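Side-chain contacts in salmonella typhimurium DB7155 bacteriophage DET7 tailspike (Bacteriophage, PDB 2V5I), which serves as the phage's receptor-binding tailspike and probably binds and hydrolyses the O-antigen on the surface of its Salmonella host: residues 271-276 with 306-311; 131-136 with 285-290. One frame throughout, in Å; residues are numbered along the deposited sequence. Where two conformers were deposited one is given.

Contact 1: 271-276 with 306-311; sequences RNYNLQ and GDLPVS
The carboxylate of Asp307 meets the Tyr273 ring at its edge, with OD2 in the ring plane and OD1 close to it; the two planes are turned 43° apart. The guanidinium of Arg271 stands almost perpendicular to the same carboxylate, and OD2 approaches it obliquely. The phenol and the acid come at each other from opposite directions and are joined by a short hydrogen bond from Tyr273 OH to Asp307 OD1, 2.6 Å long. The hydroxyl lies on the syn side of OD1, 21° out of the carboxylate plane. On its anti lone pair OD1 accepts a second bond, from Leu308 N at 2.7 Å, so OD1 is held by the tyrosine and by the backbone N-H of the next residue, which limits rotation of the carboxylate. The other oxygen lies against aliphatic parts of Arg271: OD2 is 3.4 Å from CD and equally near CB. Because the arginine chain runs extended from CG to NE, its charged end is carried past the acid, and NH1 stays 4.3 Å from Asp307 OD2, too far for a salt bridge. That end instead pairs with Asp295 through NE, while Thr269 OG1 hydrogen-bonds to both Arg271 NH1 and Asp307 OD2 and so links the two charges indirectly. Leu308 adds an apolar patch, its CD1 lying 4.3 Å from Tyr273 CZ. Residues 271-276 connect strand 268-269 to strand 276-278 of the parallel beta-helix, and 306-311 belong to the long excursion between strands 290-291 and 323-330. Since strand 323-330 pairs with 276-278, the contact ties that excursion down to the connection of the preceding coil.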
# COMPACT_ATOMS: atom_id res chain seq x y z
N ARG A 271 19.03 -22.24 -5.78
CA ARG A 271 18.16 -21.21 -6.23
C ARG A 271 16.69 -21.45 -5.78
O ARG A 271 16.35 -22.52 -5.30
CB ARG A 271 18.23 -21.02 -7.74
CG ARG A 271 19.63 -20.63 -8.26
CD ARG A 271 19.62 -20.66 -9.75
NE ARG A 271 20.87 -20.22 -10.35
CZ ARG A 271 21.95 -20.98 -10.48
NH1 ARG A 271 21.95 -22.26 -10.09
NH2 ARG A 271 23.06 -20.46 -11.04
N ASN A 272 15.83 -20.43 -6.00
CA ASN A 272 14.47 -20.47 -5.47
C ASN A 272 13.53 -19.86 -6.52
O ASN A 272 13.91 -18.94 -7.23
CB ASN A 272 14.37 -19.65 -4.20
CG ASN A 272 15.33 -20.14 -3.16
OD1 ASN A 272 15.02 -21.05 -2.42
ND2 ASN A 272 16.54 -19.56 -3.16
N TYR A 273 12.27 -20.29 -6.47
CA TYR A 273 11.26 -19.84 -7.43
C TYR A 273 9.91 -19.66 -6.70
O TYR A 273 9.64 -20.41 -5.79
CB TYR A 273 11.06 -20.89 -8.50
CG TYR A 273 12.23 -21.09 -9.47
CD1 TYR A 273 13.26 -21.93 -9.14
CD2 TYR A 273 12.22 -20.45 -10.68
CE1 TYR A 273 14.36 -22.11 -10.05
CE2 TYR A 273 13.27 -20.60 -11.56
CZ TYR A 273 14.31 -21.47 -11.24
OH TYR A 273 15.34 -21.60 -12.13
N ASN A 274 9.12 -18.66 -7.14
CA ASN A 274 7.70 -18.61 -6.78
C ASN A 274 7.49 -18.51 -5.28
O ASN A 274 6.57 -19.15 -4.73
CB ASN A 274 7.00 -19.88 -7.31
CG ASN A 274 6.95 -19.96 -8.83
OD1 ASN A 274 6.50 -19.02 -9.53
ND2 ASN A 274 7.35 -21.14 -9.36
N LEU A 275 8.25 -17.64 -4.63
CA LEU A 275 8.10 -17.40 -3.19
C LEU A 275 7.45 -16.02 -2.99
O LEU A 275 7.53 -15.17 -3.88
CB LEU A 275 9.48 -17.41 -2.45
CG LEU A 275 10.17 -18.81 -2.50
CD1 LEU A 275 11.48 -18.62 -1.74
CD2 LEU A 275 9.32 -19.89 -1.89
N GLN A 276 6.76 -15.85 -1.87
CA GLN A 276 6.25 -14.53 -1.47
C GLN A 276 7.21 -13.72 -0.64
O GLN A 276 7.89 -14.27 0.24
CB GLN A 276 4.99 -14.75 -0.61
CG GLN A 276 3.85 -15.42 -1.35
CD GLN A 276 2.68 -15.56 -0.44
OE1 GLN A 276 2.14 -14.52 -0.02
NE2 GLN A 276 2.30 -16.79 -0.07
N GLY A 306 21.55 -28.93 -11.83
CA GLY A 306 20.30 -29.18 -11.09
C GLY A 306 19.19 -28.15 -11.36
O GLY A 306 18.10 -28.19 -10.74
N ASP A 307 19.43 -27.21 -12.27
CA ASP A 307 18.48 -26.11 -12.52
C ASP A 307 18.26 -25.93 -14.03
O ASP A 307 18.72 -26.75 -14.86
CB ASP A 307 18.97 -24.83 -11.83
CG ASP A 307 17.81 -23.98 -11.26
OD1 ASP A 307 16.88 -23.71 -12.02
OD2 ASP A 307 17.87 -23.52 -10.08
N LEU A 308 17.56 -24.87 -14.41
CA LEU A 308 17.33 -24.61 -15.85
C LEU A 308 18.64 -24.24 -16.53
O LEU A 308 19.42 -23.42 -16.02
CB LEU A 308 16.31 -23.50 -16.04
CG LEU A 308 14.96 -23.74 -15.36
CD1 LEU A 308 14.05 -22.53 -15.42
CD2 LEU A 308 14.25 -24.92 -15.92
N PRO A 309 18.86 -24.78 -17.75
CA PRO A 309 20.12 -24.51 -18.44
C PRO A 309 20.28 -23.08 -18.96
O PRO A 309 19.31 -22.38 -19.25
CB PRO A 309 20.10 -25.57 -19.58
CG PRO A 309 18.71 -25.72 -19.89
CD PRO A 309 18.00 -25.68 -18.54
N VAL A 310 21.53 -22.65 -19.13
CA VAL A 310 21.84 -21.31 -19.68
C VAL A 310 21.37 -21.19 -21.14
O VAL A 310 20.99 -20.11 -21.57
CB VAL A 310 23.32 -20.87 -19.52
CG1 VAL A 310 23.63 -20.60 -18.05
CG2 VAL A 310 24.28 -21.89 -20.11
N SER A 311 21.29 -22.31 -21.85
CA SER A 311 20.77 -22.28 -23.22
C SER A 311 19.32 -21.86 -23.28
O SER A 311 18.89 -21.28 -24.28
CB SER A 311 20.93 -23.65 -23.89
OG SER A 311 20.35 -24.66 -23.11

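Contact 2: 131-136 with 285-290; sequences GVNDWV and PVWDGF
With its CG anti to the carbonyl carbon (chi1 -70°), Trp287 extends its indole toward the helix that contains Asn133 and Val136. On the helix, Val136 has CG1 anti to the backbone N (chi1 172°), and this is the methyl that meets the end of the six-membered ring, 4.2 Å from Trp287 CH2. The valine side chain and the indole cross at about a right angle. Beside it, the backbone of Asn133 lies along the ring edge: its O is in the plane of the indole and 3.4 Å from Trp287 CZ2, a polar atom facing a weakly positive ring C-H. Asn133 contributes CB rather than its amide to the packing, with CB 3.7 Å from Trp287 NE1. The indole N-H itself is served by a water, which also lies in the ring plane. Trp287 NE1 donates to this water at 2.9 Å, and the water is hydrogen-bonded to Asp134 OD1 at 2.8 Å. The water thus bridges the indole N-H and the helix. Asp134 is itself anchored: OD2 accepts from Gly131 N at 2.9 Å through its anti lone pair, and OD1 is also bonded to Tyr128 OH, so the acid that orients the water is held at both oxygens. Lys137, next along the helix, adds a cation-pi interaction with Trp287 and hydrogen-bonds to Val286 O. Helix 132-137 belongs to the long excursion that leaves the parallel beta-helix after strand 85-92 and returns with strand 156-161, whereas 285-290 form the turn from strand 280-283 to strand 290-291. The contact therefore lays the excursion's helix against a corner of a later coil, at the surface of the subunit.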
# COMPACT_ATOMS: atom_id res chain seq x y z
N GLY A 131 33.25 -11.80 9.20
CA GLY A 131 33.73 -12.85 8.30
C GLY A 131 34.04 -12.32 6.91
O GLY A 131 34.23 -11.13 6.72
N VAL A 132 34.06 -13.24 5.96
CA VAL A 132 34.60 -12.93 4.62
C VAL A 132 33.87 -11.75 3.96
O VAL A 132 34.49 -10.91 3.33
CB VAL A 132 34.64 -14.16 3.72
CG1 VAL A 132 35.64 -15.19 4.32
CG2 VAL A 132 33.32 -14.79 3.55
N ASN A 133 32.55 -11.64 4.19
CA ASN A 133 31.83 -10.50 3.61
C ASN A 133 32.28 -9.16 4.16
O ASN A 133 32.21 -8.13 3.50
CB ASN A 133 30.31 -10.65 3.81
CG ASN A 133 29.71 -11.77 3.01
OD1 ASN A 133 30.22 -12.17 1.94
ND2 ASN A 133 28.59 -12.30 3.51
N ASP A 134 32.74 -9.15 5.42
CA ASP A 134 33.12 -7.90 6.08
C ASP A 134 34.49 -7.42 5.53
O ASP A 134 34.78 -6.25 5.60
CB ASP A 134 33.16 -8.10 7.56
CG ASP A 134 31.79 -8.42 8.10
OD1 ASP A 134 30.93 -7.52 7.93
OD2 ASP A 134 31.59 -9.58 8.52
N TRP A 135 35.29 -8.36 5.05
CA TRP A 135 36.59 -8.00 4.45
C TRP A 135 36.37 -7.16 3.19
O TRP A 135 37.19 -6.30 2.88
CB TRP A 135 37.41 -9.23 4.10
CG TRP A 135 37.52 -10.30 5.15
CD1 TRP A 135 37.85 -11.58 4.94
CD2 TRP A 135 37.32 -10.17 6.58
NE1 TRP A 135 37.86 -12.28 6.10
CE2 TRP A 135 37.54 -11.44 7.13
CE3 TRP A 135 36.98 -9.12 7.43
CZ2 TRP A 135 37.40 -11.70 8.50
CZ3 TRP A 135 36.84 -9.38 8.78
CH2 TRP A 135 37.04 -10.64 9.29
N VAL A 136 35.25 -7.40 2.48
CA VAL A 136 34.89 -6.61 1.30
C VAL A 136 34.13 -5.33 1.67
O VAL A 136 34.38 -4.23 1.17
CB VAL A 136 33.98 -7.48 0.37
CG1 VAL A 136 33.40 -6.67 -0.77
CG2 VAL A 136 34.69 -8.67 -0.17
N PRO A 285 20.26 -3.20 7.22
CA PRO A 285 21.16 -4.34 6.88
C PRO A 285 22.50 -3.84 6.34
O PRO A 285 22.57 -2.80 5.72
CB PRO A 285 20.41 -5.08 5.77
CG PRO A 285 19.73 -3.98 5.09
CD PRO A 285 19.22 -3.05 6.18
N VAL A 286 23.54 -4.59 6.66
CA VAL A 286 24.89 -4.31 6.16
C VAL A 286 24.98 -4.46 4.63
O VAL A 286 25.67 -3.67 3.95
CB VAL A 286 25.95 -5.12 6.93
CG1 VAL A 286 27.33 -4.92 6.31
CG2 VAL A 286 25.95 -4.77 8.38
N TRP A 287 24.31 -5.47 4.07
CA TRP A 287 24.23 -5.62 2.65
C TRP A 287 22.84 -5.15 2.15
O TRP A 287 22.62 -3.94 2.13
CB TRP A 287 24.57 -7.04 2.25
CG TRP A 287 26.06 -7.31 2.46
CD1 TRP A 287 26.73 -7.46 3.67
CD2 TRP A 287 27.07 -7.42 1.44
NE1 TRP A 287 28.07 -7.67 3.42
CE2 TRP A 287 28.31 -7.64 2.09
CE3 TRP A 287 27.05 -7.33 0.04
CZ2 TRP A 287 29.51 -7.82 1.39
CZ3 TRP A 287 28.27 -7.51 -0.66
CH2 TRP A 287 29.47 -7.76 0.03
N ASP A 288 21.92 -6.04 1.82
CA ASP A 288 20.68 -5.66 1.12
C ASP A 288 19.48 -5.77 2.06
O ASP A 288 19.51 -6.60 2.99
CB ASP A 288 20.43 -6.57 -0.08
CG ASP A 288 21.47 -6.44 -1.18
OD1 ASP A 288 22.48 -5.69 -1.03
OD2 ASP A 288 21.19 -7.07 -2.24
N GLY A 289 18.40 -5.03 1.79
CA GLY A 289 17.18 -5.24 2.55
C GLY A 289 16.61 -6.61 2.12
O GLY A 289 16.41 -7.51 2.91
N PHE A 290 16.22 -6.66 0.84
CA PHE A 290 15.77 -7.93 0.23
C PHE A 290 16.73 -8.24 -0.94
O PHE A 290 16.89 -7.40 -1.84
CB PHE A 290 14.35 -7.76 -0.34
CG PHE A 290 13.30 -7.56 0.71
CD1 PHE A 290 13.16 -6.31 1.35
CD2 PHE A 290 12.42 -8.55 1.06
CE1 PHE A 290 12.19 -6.14 2.31
CE2 PHE A 290 11.42 -8.34 2.05
CZ PHE A 290 11.36 -7.14 2.67
O HOH W 1 28.91 -8.35 6.11

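Overall arrangement
The segments follow one another as 131-136, 271-276, 285-290 and 306-311, so the two contacts interleave along the chain. Their centres lie 24 Å apart and their nearest atoms about 7 Å apart, without touching. Both involve the same region of the right-handed parallel beta-helix: strands 276-278 and 280-283 run from the end of 271-276 to the start of 285-290, and strand 290-291 then leads into the excursion that holds 306-311. Each contact fastens a long excursion to the solenoid, contact 1 a nearby one and contact 2 one that left many coils earlier. Together they show how loops far apart in sequence are laid onto the regular coils of the tailspike.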